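Local coordinates for protein acyl-coenzyme A oxidase (Caenorhabditis elegans, PDB 5K3J) that catalyses the FAD-dependent first step of peroxisomal beta-oxidation, desaturating the five-carbon side chains of omega-ascaroside CoA thioesters in pheromone biosynthesis, at residues Met28-Tyr33 and Glu37-Arg42; Gln300-Ala305 and Asp606-Ser611. All coordinates share one frame; numbering follows the deposited sequence.

Interaction 1 (Met28-Tyr33 and Glu37-Arg42); sequences MAAVIY and EFARRR
Ala29 and Ala30 meet Ala39 where two consecutive helices come close. The CB of Ala29 stands 4.3 Å from the CB of Ala39, and Ala39 CB also comes to 3.6 Å from Ala30 CA, so it is seated against backbone as much as against side chains. Ile32 backs the ring of the residue that follows it, its CG2 lying 4.0 Å above the ring plane of Tyr33 on the face turned away from Arg42. Tyr33 carries most of the rest of the contact. Its CB is 3.5 Å from Phe38 CD2, while its carbonyl O meets that CD2 at the edge of the phenyl ring, near the ring plane. The two rings are steeply inclined, 88° between planes, with centroids 5.8 Å apart. Arg42 then reaches across the tyrosine: CD sits over the ring centre, and a bend at chi3 (65°) helps bring the guanidinium down over the phenol end, its plane only 9° from that of the ring. Tyr33 OH therefore lies over the guanidinium face, too badly angled to bond it; the hydroxyl probably hydrogen-bonds Phe608 O instead, and Arg42 NH1 probably Gln609 O. The two helices meet at a steep angle across a short turn: helix 25-32 packs on helices 343-363 and 549-569, and Phe38 of helix 36-49 rests on helix 93-103.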
loop_
_atom_site.group_PDB
_atom_site.type_symbol
_atom_site.label_atom_id
_atom_site.label_comp_id
_atom_site.label_asym_id
_atom_site.label_seq_id
_atom_site.Cartn_x
_atom_site.Cartn_y
_atom_site.Cartn_z
ATOM N N MET A 28 -28.557 -1.745 12.828
ATOM C CA MET A 28 -27.622 -1.450 11.751
ATOM C C MET A 28 -26.902 -2.714 11.295
ATOM O O MET A 28 -26.684 -2.918 10.101
ATOM C CB MET A 28 -26.603 -0.399 12.183
ATOM C CG MET A 28 -25.579 -0.085 11.105
ATOM S SD MET A 28 -26.256 0.832 9.712
ATOM C CE MET A 28 -26.240 2.490 10.377
ATOM N N ALA A 29 -26.544 -3.561 12.254
ATOM C CA ALA A 29 -25.879 -4.825 11.957
ATOM C C ALA A 29 -26.743 -5.666 11.027
ATOM O O ALA A 29 -26.242 -6.258 10.067
ATOM C CB ALA A 29 -25.578 -5.585 13.231
ATOM N N ALA A 30 -28.042 -5.709 11.320
ATOM C CA ALA A 30 -29.003 -6.464 10.525
ATOM C C ALA A 30 -29.020 -5.995 9.077
ATOM O O ALA A 30 -29.139 -6.793 8.147
ATOM C CB ALA A 30 -30.389 -6.347 11.137
ATOM N N VAL A 31 -28.897 -4.686 8.899
ATOM C CA VAL A 31 -28.853 -4.092 7.572
ATOM C C VAL A 31 -27.564 -4.477 6.855
ATOM O O VAL A 31 -27.589 -4.940 5.714
ATOM C CB VAL A 31 -28.955 -2.559 7.643
ATOM C CG1 VAL A 31 -28.798 -1.943 6.262
ATOM C CG2 VAL A 31 -30.274 -2.148 8.276
ATOM N N ILE A 32 -26.441 -4.278 7.540
ATOM C CA ILE A 32 -25.120 -4.588 7.001
ATOM C C ILE A 32 -25.023 -6.031 6.511
ATOM O O ILE A 32 -24.499 -6.297 5.430
ATOM C CB ILE A 32 -24.021 -4.340 8.056
ATOM C CG1 ILE A 32 -23.865 -2.838 8.314
ATOM C CG2 ILE A 32 -22.695 -4.950 7.613
ATOM C CD1 ILE A 32 -22.977 -2.504 9.486
ATOM N N TYR A 33 -25.550 -6.959 7.301
ATOM C CA TYR A 33 -25.397 -8.374 6.993
ATOM C C TYR A 33 -26.591 -8.960 6.244
ATOM O O TYR A 33 -26.626 -10.159 5.965
ATOM C CB TYR A 33 -25.137 -9.153 8.280
ATOM C CG TYR A 33 -23.787 -8.837 8.875
ATOM C CD1 TYR A 33 -22.623 -9.229 8.230
ATOM C CD2 TYR A 33 -23.674 -8.135 10.069
ATOM C CE1 TYR A 33 -21.386 -8.943 8.757
ATOM C CE2 TYR A 33 -22.437 -7.840 10.606
ATOM C CZ TYR A 33 -21.298 -8.251 9.946
ATOM O OH TYR A 33 -20.060 -7.960 10.472
ATOM N N GLU A 37 -31.922 -12.144 11.217
ATOM C CA GLU A 37 -31.626 -13.524 11.579
ATOM C C GLU A 37 -30.136 -13.838 11.495
ATOM O O GLU A 37 -29.576 -14.440 12.408
ATOM C CB GLU A 37 -32.403 -14.487 10.682
ATOM C CG GLU A 37 -32.045 -15.952 10.875
ATOM C CD GLU A 37 -32.622 -16.537 12.151
ATOM O OE1 GLU A 37 -31.974 -16.409 13.209
ATOM O OE2 GLU A 37 -33.721 -17.134 12.093
ATOM N N PHE A 38 -29.495 -13.433 10.401
ATOM C CA PHE A 38 -28.067 -13.694 10.235
ATOM C C PHE A 38 -27.231 -12.843 11.179
ATOM O O PHE A 38 -26.257 -13.325 11.756
ATOM C CB PHE A 38 -27.616 -13.446 8.795
ATOM C CG PHE A 38 -26.134 -13.603 8.598
ATOM C CD1 PHE A 38 -25.480 -14.724 9.080
ATOM C CD2 PHE A 38 -25.394 -12.634 7.935
ATOM C CE1 PHE A 38 -24.119 -14.878 8.911
ATOM C CE2 PHE A 38 -24.028 -12.785 7.761
ATOM C CZ PHE A 38 -23.391 -13.908 8.250
ATOM N N ALA A 39 -27.605 -11.574 11.321
ATOM C CA ALA A 39 -26.878 -10.658 12.194
ATOM C C ALA A 39 -26.841 -11.198 13.616
ATOM O O ALA A 39 -25.813 -11.143 14.292
ATOM C CB ALA A 39 -27.509 -9.281 12.171
ATOM N N ARG A 40 -27.978 -11.727 14.053
ATOM C CA ARG A 40 -28.099 -12.369 15.352
ATOM C C ARG A 40 -27.224 -13.617 15.435
ATOM O O ARG A 40 -26.599 -13.882 16.464
ATOM C CB ARG A 40 -29.561 -12.725 15.620
ATOM C CG ARG A 40 -29.772 -13.941 16.500
ATOM C CD ARG A 40 -29.591 -13.612 17.971
ATOM N NE ARG A 40 -30.374 -14.515 18.808
ATOM C CZ ARG A 40 -30.081 -14.806 20.072
ATOM N NH1 ARG A 40 -29.009 -14.275 20.647
ATOM N NH2 ARG A 40 -30.854 -15.635 20.761
ATOM N N ARG A 41 -27.187 -14.376 14.343
ATOM C CA ARG A 41 -26.375 -15.586 14.273
ATOM C C ARG A 41 -24.888 -15.281 14.448
ATOM O O ARG A 41 -24.163 -16.052 15.075
ATOM C CB ARG A 41 -26.611 -16.315 12.945
ATOM C CG ARG A 41 -27.919 -17.093 12.892
ATOM C CD ARG A 41 -27.881 -18.285 13.830
ATOM N NE ARG A 41 -26.968 -19.314 13.345
ATOM C CZ ARG A 41 -26.210 -20.073 14.128
ATOM N NH1 ARG A 41 -26.247 -19.918 15.444
ATOM N NH2 ARG A 41 -25.410 -20.985 13.594
ATOM N N ARG A 42 -24.446 -14.146 13.914
ATOM C CA ARG A 42 -23.042 -13.747 13.997
ATOM C C ARG A 42 -22.590 -13.573 15.440
ATOM O O ARG A 42 -21.503 -14.015 15.824
ATOM C CB ARG A 42 -22.809 -12.449 13.240
ATOM C CG ARG A 42 -23.014 -12.548 11.748
ATOM C CD ARG A 42 -22.539 -11.278 11.078
ATOM N NE ARG A 42 -21.095 -11.091 11.213
ATOM C CZ ARG A 42 -20.509 -10.327 12.135
ATOM N NH1 ARG A 42 -21.242 -9.648 13.014
ATOM N NH2 ARG A 42 -19.186 -10.226 12.166
#

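Interaction 2 (Gln300-Ala305 and Asp606-Ser611); sequences QGLFLA and DSFQIS
Phe608 and Ala305 make the main meeting between the 606-611 loop and helix 287-315. The loop leaves its preceding helix at Asp606, whose carboxylate forms salt bridges to Arg313, farther along that same long helix, and to Arg18. A type I turn follows, closed by Gln609 N to Asp606 O at 3.1 Å, and Phe608 projects from it. With CG anti to the carbonyl carbon (chi1 -68°), the phenyl ring turns its face to Ala305: the methyl CB lies 3.5 Å from the ring centroid, only 11° off the normal, a CH-pi contact. Leu302 CD2 adds a looser apolar touch, 4.4 Å from Phe608 CD1. An alanine in place of Phe608 would probably leave the Ala305 methyl and the Leu302 branch without their partner and weaken the hold of the loop on the helix. Gln609, with its positive phi, ends the helical path of the backbone, and Ser611 N-caps the next helix. Ile32 of helix 25-32 also touches Phe608, while helix 287-315 is packed elsewhere by Leu304 against helix 379-405 and by Phe303 against helix 418-426.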
loop_
_atom_site.group_PDB
_atom_site.type_symbol
_atom_site.label_atom_id
_atom_site.label_comp_id
_atom_site.label_asym_id
_atom_site.label_seq_id
_atom_site.Cartn_x
_atom_site.Cartn_y
_atom_site.Cartn_z
ATOM N N GLN A 300 -14.398 -6.724 -0.075
ATOM C CA GLN A 300 -13.535 -5.552 -0.043
ATOM C C GLN A 300 -14.304 -4.382 0.550
ATOM O O GLN A 300 -13.781 -3.274 0.658
ATOM C CB GLN A 300 -13.005 -5.211 -1.440
ATOM C CG GLN A 300 -12.140 -6.269 -2.088
ATOM C CD GLN A 300 -10.676 -6.114 -1.752
ATOM O OE1 GLN A 300 -10.212 -5.020 -1.441
ATOM N NE2 GLN A 300 -9.938 -7.213 -1.817
ATOM N N GLY A 301 -15.541 -4.642 0.956
ATOM C CA GLY A 301 -16.295 -3.697 1.750
ATOM C C GLY A 301 -16.071 -3.953 3.230
ATOM O O GLY A 301 -16.096 -3.025 4.039
ATOM N N LEU A 302 -15.806 -5.211 3.582
ATOM C CA LEU A 302 -15.673 -5.608 4.986
ATOM C C LEU A 302 -14.251 -5.441 5.543
ATOM O O LEU A 302 -14.096 -4.990 6.678
ATOM C CB LEU A 302 -16.143 -7.054 5.171
ATOM C CG LEU A 302 -17.660 -7.236 5.075
ATOM C CD1 LEU A 302 -18.062 -8.705 5.036
ATOM C CD2 LEU A 302 -18.349 -6.527 6.234
ATOM N N PHE A 303 -13.231 -5.806 4.766
ATOM C CA PHE A 303 -11.839 -5.501 5.113
ATOM C C PHE A 303 -11.688 -4.026 5.482
ATOM O O PHE A 303 -11.062 -3.675 6.482
ATOM C CB PHE A 303 -10.906 -5.793 3.940
ATOM C CG PHE A 303 -10.682 -7.248 3.664
ATOM C CD1 PHE A 303 -10.418 -8.151 4.682
ATOM C CD2 PHE A 303 -10.706 -7.708 2.356
ATOM C CE1 PHE A 303 -10.192 -9.490 4.390
ATOM C CE2 PHE A 303 -10.485 -9.039 2.063
ATOM C CZ PHE A 303 -10.227 -9.932 3.084
ATOM N N LEU A 304 -12.256 -3.175 4.634
ATOM C CA LEU A 304 -12.187 -1.729 4.785
ATOM C C LEU A 304 -12.896 -1.299 6.057
ATOM O O LEU A 304 -12.411 -0.431 6.779
ATOM C CB LEU A 304 -12.808 -1.034 3.572
ATOM C CG LEU A 304 -12.735 0.487 3.509
ATOM C CD1 LEU A 304 -11.326 0.941 3.819
ATOM C CD2 LEU A 304 -13.163 0.971 2.133
ATOM N N ALA A 305 -14.046 -1.905 6.330
ATOM C CA ALA A 305 -14.744 -1.653 7.579
ATOM C C ALA A 305 -13.868 -2.062 8.759
ATOM O O ALA A 305 -13.801 -1.363 9.768
ATOM C CB ALA A 305 -16.061 -2.396 7.602
ATOM N N ASP A 606 -18.912 0.105 15.234
ATOM C CA ASP A 606 -19.279 -0.883 16.247
ATOM C C ASP A 606 -20.391 -1.774 15.719
ATOM O O ASP A 606 -20.565 -2.910 16.162
ATOM C CB ASP A 606 -19.726 -0.204 17.545
ATOM C CG ASP A 606 -18.561 0.289 18.378
ATOM O OD1 ASP A 606 -17.480 -0.335 18.314
ATOM O OD2 ASP A 606 -18.724 1.301 19.095
ATOM N N SER A 607 -21.135 -1.241 14.757
ATOM C CA SER A 607 -22.257 -1.939 14.152
ATOM C C SER A 607 -21.827 -3.158 13.346
ATOM O O SER A 607 -22.584 -4.121 13.225
ATOM C CB SER A 607 -23.035 -0.981 13.258
ATOM O OG SER A 607 -23.500 0.130 14.000
ATOM N N PHE A 608 -20.616 -3.123 12.795
ATOM C CA PHE A 608 -20.111 -4.251 12.015
ATOM C C PHE A 608 -19.928 -5.477 12.912
ATOM O O PHE A 608 -19.734 -6.592 12.422
ATOM C CB PHE A 608 -18.795 -3.886 11.317
ATOM C CG PHE A 608 -18.945 -2.847 10.232
ATOM C CD1 PHE A 608 -19.398 -3.196 8.974
ATOM C CD2 PHE A 608 -18.624 -1.523 10.472
ATOM C CE1 PHE A 608 -19.537 -2.251 7.979
ATOM C CE2 PHE A 608 -18.760 -0.570 9.478
ATOM C CZ PHE A 608 -19.220 -0.938 8.228
ATOM N N GLN A 609 -20.002 -5.240 14.224
ATOM C CA GLN A 609 -19.934 -6.270 15.260
ATOM C C GLN A 609 -18.814 -7.272 15.010
ATOM O O GLN A 609 -19.007 -8.483 15.098
ATOM C CB GLN A 609 -21.291 -6.970 15.397
ATOM C CG GLN A 609 -22.201 -6.240 16.380
ATOM C CD GLN A 609 -23.662 -6.619 16.258
ATOM O OE1 GLN A 609 -24.037 -7.461 15.445
ATOM N NE2 GLN A 609 -24.501 -5.987 17.075
ATOM N N ILE A 610 -17.638 -6.737 14.698
ATOM C CA ILE A 610 -16.424 -7.529 14.570
ATOM C C ILE A 610 -15.802 -7.753 15.942
ATOM O O ILE A 610 -15.382 -6.800 16.599
ATOM C CB ILE A 610 -15.402 -6.839 13.652
ATOM C CG1 ILE A 610 -16.047 -6.482 12.307
ATOM C CG2 ILE A 610 -14.178 -7.717 13.460
ATOM C CD1 ILE A 610 -15.176 -5.613 11.410
ATOM N N SER A 611 -15.750 -9.008 16.374
ATOM C CA SER A 611 -15.181 -9.345 17.673
ATOM C C SER A 611 -13.686 -9.031 17.707
ATOM O O SER A 611 -13.054 -8.883 16.658
ATOM C CB SER A 611 -15.420 -10.821 17.989
ATOM O OG SER A 611 -14.684 -11.656 17.109
#

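Both contacts are buried, and their centres lie 12 Å apart. Interaction 1 is local, folding two successive N-terminal helices on each other; interaction 2 joins parts of the chain 301 residues apart, linking the C-alpha1 helix to a loop of the C-terminal region. The loop 606-611 belongs to both neighbourhoods: its side chain at Phe608 serves interaction 2, while its backbone carbonyls are the probable acceptors for the polar ends of interaction 1. Ala29 CB also packs near Ser607 O. Chemistry differs accordingly, with alanines, two rings and a flat guanidinium in the first, and purely apolar groups in the second, whose Leu302 side chain is about 6 Å from that of the specificity residue Glu299.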